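Local coordinates for restriction endonuclease LpnPI (Legionella pneumophila subsp. pneumophila str. Philadelphia 1, PDB 4RZL), which probably binds DNA carrying modified cytosine through this N-terminal SRA-type recognition domain and, as a whole enzyme, probably cuts it as an endonuclease, at residues K43-I48 with P131-V136. Residues are numbered along the deposited sequence; the frame is centred on the assembly and turned at random.
Sequences KIIKGI and PIFIFV
In Ile45, CG1 stands anti to the carbonyl carbon (chi1 -46°) and the extended outer bond (chi2 171°) carries CD1 forward to the strand; in Phe133, CG is likewise anti to its carbonyl carbon, and chi2 of -6° turns the ring to present its CD2 edge. CD1 of Ile45 arrives at that edge, near the ring plane, 3.8 Å from CD2 of Phe133. CD1 of Ile45 also lies 4.3 Å from CE1 of Phe135, approaching that ring obliquely, so one methyl group spans two aromatic rings two residues apart on strand 132-137. CD1 of Ile44 comes within 4.4 Å of CE2 of Phe135, also obliquely. No hydrogen bond crosses; the backbones stay well separated, CA of Ile45 lying 10.5 Å from CA of Phe133, and side chains make the contact. Past helix 40-44 the chain turns at Ile45 into a type II beta turn ending at Ile48, with a weak hydrogen bond from Ile48 N to Ile45 O (3.3 Å) and Gly47 at its third position. Leu22 completes the packing, touching Ile44 and both phenylalanines, while Phe149 meets the Phe135 ring. Strand 132-137 runs between strands 65-70 and 147-155, and Ile44, Ile45, Phe133 and Phe135 are all buried. The arrangement is a helix end and its following turn packed by aliphatic side chains onto the phenylalanines of a mixed-sheet strand, within the SRA-type DNA-recognition domain.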
loop_
_atom_site.group_PDB
_atom_site.type_symbol
_atom_site.label_atom_id
_atom_site.label_comp_id
_atom_site.label_asym_id
_atom_site.label_seq_id
_atom_site.Cartn_x
_atom_site.Cartn_y
_atom_site.Cartn_z
ATOM N N LYS A 43 -5.195 -14.037 1.479
ATOM C CA LYS A 43 -6.514 -14.675 1.526
ATOM C C LYS A 43 -7.614 -13.721 1.053
ATOM O O LYS A 43 -8.550 -14.122 0.362
ATOM C CB LYS A 43 -6.825 -15.167 2.931
ATOM C CG LYS A 43 -7.995 -16.135 2.959
ATOM C CD LYS A 43 -8.068 -16.829 4.292
ATOM C CE LYS A 43 -9.066 -17.961 4.252
ATOM N NZ LYS A 43 -9.145 -18.599 5.586
ATOM N N ILE A 44 -7.492 -12.453 1.432
ATOM C CA ILE A 44 -8.443 -11.429 1.020
ATOM C C ILE A 44 -8.376 -11.193 -0.483
ATOM O O ILE A 44 -9.398 -11.042 -1.154
ATOM C CB ILE A 44 -8.169 -10.092 1.742
ATOM C CG1 ILE A 44 -8.237 -10.276 3.253
ATOM C CG2 ILE A 44 -9.142 -9.008 1.279
ATOM C CD1 ILE A 44 -7.737 -9.056 4.041
ATOM N N ILE A 45 -7.154 -11.127 -1.004
ATOM C CA ILE A 45 -6.954 -10.756 -2.400
ATOM C C ILE A 45 -6.225 -11.854 -3.144
ATOM O O ILE A 45 -5.015 -12.005 -2.992
ATOM C CB ILE A 45 -6.146 -9.447 -2.527
ATOM C CG1 ILE A 45 -6.689 -8.393 -1.562
ATOM C CG2 ILE A 45 -6.161 -8.942 -3.957
ATOM C CD1 ILE A 45 -5.821 -7.139 -1.469
ATOM N N LYS A 46 -6.959 -12.613 -3.951
ATOM C CA LYS A 46 -6.350 -13.635 -4.787
ATOM C C LYS A 46 -5.498 -12.967 -5.860
ATOM O O LYS A 46 -5.954 -12.038 -6.537
ATOM C CB LYS A 46 -7.419 -14.523 -5.437
ATOM C CG LYS A 46 -8.224 -15.357 -4.448
ATOM C CD LYS A 46 -9.057 -16.416 -5.177
ATOM C CE LYS A 46 -10.138 -17.014 -4.282
ATOM N NZ LYS A 46 -9.603 -17.521 -2.991
ATOM N N GLY A 47 -4.259 -13.430 -6.009
ATOM C CA GLY A 47 -3.351 -12.836 -6.973
ATOM C C GLY A 47 -2.202 -12.121 -6.295
ATOM O O GLY A 47 -1.219 -11.767 -6.938
ATOM N N ILE A 48 -2.342 -11.901 -4.989
ATOM C CA ILE A 48 -1.320 -11.243 -4.183
ATOM C C ILE A 48 -0.578 -12.292 -3.353
ATOM O O ILE A 48 -1.210 -13.123 -2.708
ATOM C CB ILE A 48 -1.939 -10.163 -3.249
ATOM C CG1 ILE A 48 -2.473 -8.978 -4.060
ATOM C CG2 ILE A 48 -0.925 -9.668 -2.230
ATOM C CD1 ILE A 48 -1.375 -8.092 -4.652
ATOM N N PRO A 131 -3.965 0.731 -8.888
ATOM C CA PRO A 131 -4.409 0.983 -7.522
ATOM C C PRO A 131 -3.361 0.497 -6.527
ATOM O O PRO A 131 -2.695 -0.514 -6.762
ATOM C CB PRO A 131 -5.678 0.139 -7.409
ATOM C CG PRO A 131 -6.135 -0.047 -8.778
ATOM C CD PRO A 131 -4.939 -0.069 -9.651
ATOM N N ILE A 132 -3.210 1.216 -5.427
ATOM C CA ILE A 132 -2.324 0.773 -4.362
ATOM C C ILE A 132 -3.154 0.600 -3.098
ATOM O O ILE A 132 -3.925 1.500 -2.731
ATOM C CB ILE A 132 -1.176 1.771 -4.121
ATOM C CG1 ILE A 132 -0.244 1.807 -5.336
ATOM C CG2 ILE A 132 -0.398 1.402 -2.876
ATOM C CD1 ILE A 132 0.732 2.968 -5.324
ATOM N N PHE A 133 -3.041 -0.571 -2.475
ATOM C CA PHE A 133 -3.688 -0.827 -1.186
ATOM C C PHE A 133 -2.648 -0.831 -0.063
ATOM O O PHE A 133 -1.607 -1.500 -0.166
ATOM C CB PHE A 133 -4.425 -2.169 -1.177
ATOM C CG PHE A 133 -5.631 -2.237 -2.092
ATOM C CD1 PHE A 133 -6.095 -1.121 -2.769
ATOM C CD2 PHE A 133 -6.280 -3.443 -2.285
ATOM C CE1 PHE A 133 -7.190 -1.201 -3.605
ATOM C CE2 PHE A 133 -7.383 -3.532 -3.133
ATOM C CZ PHE A 133 -7.832 -2.413 -3.793
ATOM N N ILE A 134 -2.934 -0.105 1.013
ATOM C CA ILE A 134 -2.043 -0.069 2.180
ATOM C C ILE A 134 -2.580 -0.886 3.342
ATOM O O ILE A 134 -3.752 -0.752 3.710
ATOM C CB ILE A 134 -1.816 1.371 2.683
ATOM C CG1 ILE A 134 -1.279 2.257 1.561
ATOM C CG2 ILE A 134 -0.879 1.390 3.912
ATOM C CD1 ILE A 134 -1.407 3.747 1.882
ATOM N N PHE A 135 -1.739 -1.758 3.896
ATOM C CA PHE A 135 -2.063 -2.514 5.123
ATOM C C PHE A 135 -0.973 -2.277 6.154
ATOM O O PHE A 135 0.214 -2.162 5.801
ATOM C CB PHE A 135 -2.176 -4.029 4.863
ATOM C CG PHE A 135 -3.334 -4.433 3.983
ATOM C CD1 PHE A 135 -3.205 -4.444 2.603
ATOM C CD2 PHE A 135 -4.534 -4.853 4.544
ATOM C CE1 PHE A 135 -4.270 -4.842 1.784
ATOM C CE2 PHE A 135 -5.600 -5.248 3.746
ATOM C CZ PHE A 135 -5.474 -5.239 2.360
ATOM N N VAL A 136 -1.347 -2.212 7.428
ATOM C CA VAL A 136 -0.337 -2.204 8.478
ATOM C C VAL A 136 -0.584 -3.392 9.401
ATOM O O VAL A 136 -1.718 -3.858 9.545
ATOM C CB VAL A 136 -0.324 -0.885 9.313
ATOM C CG1 VAL A 136 -0.093 0.332 8.411
ATOM C CG2 VAL A 136 -1.603 -0.726 10.146
#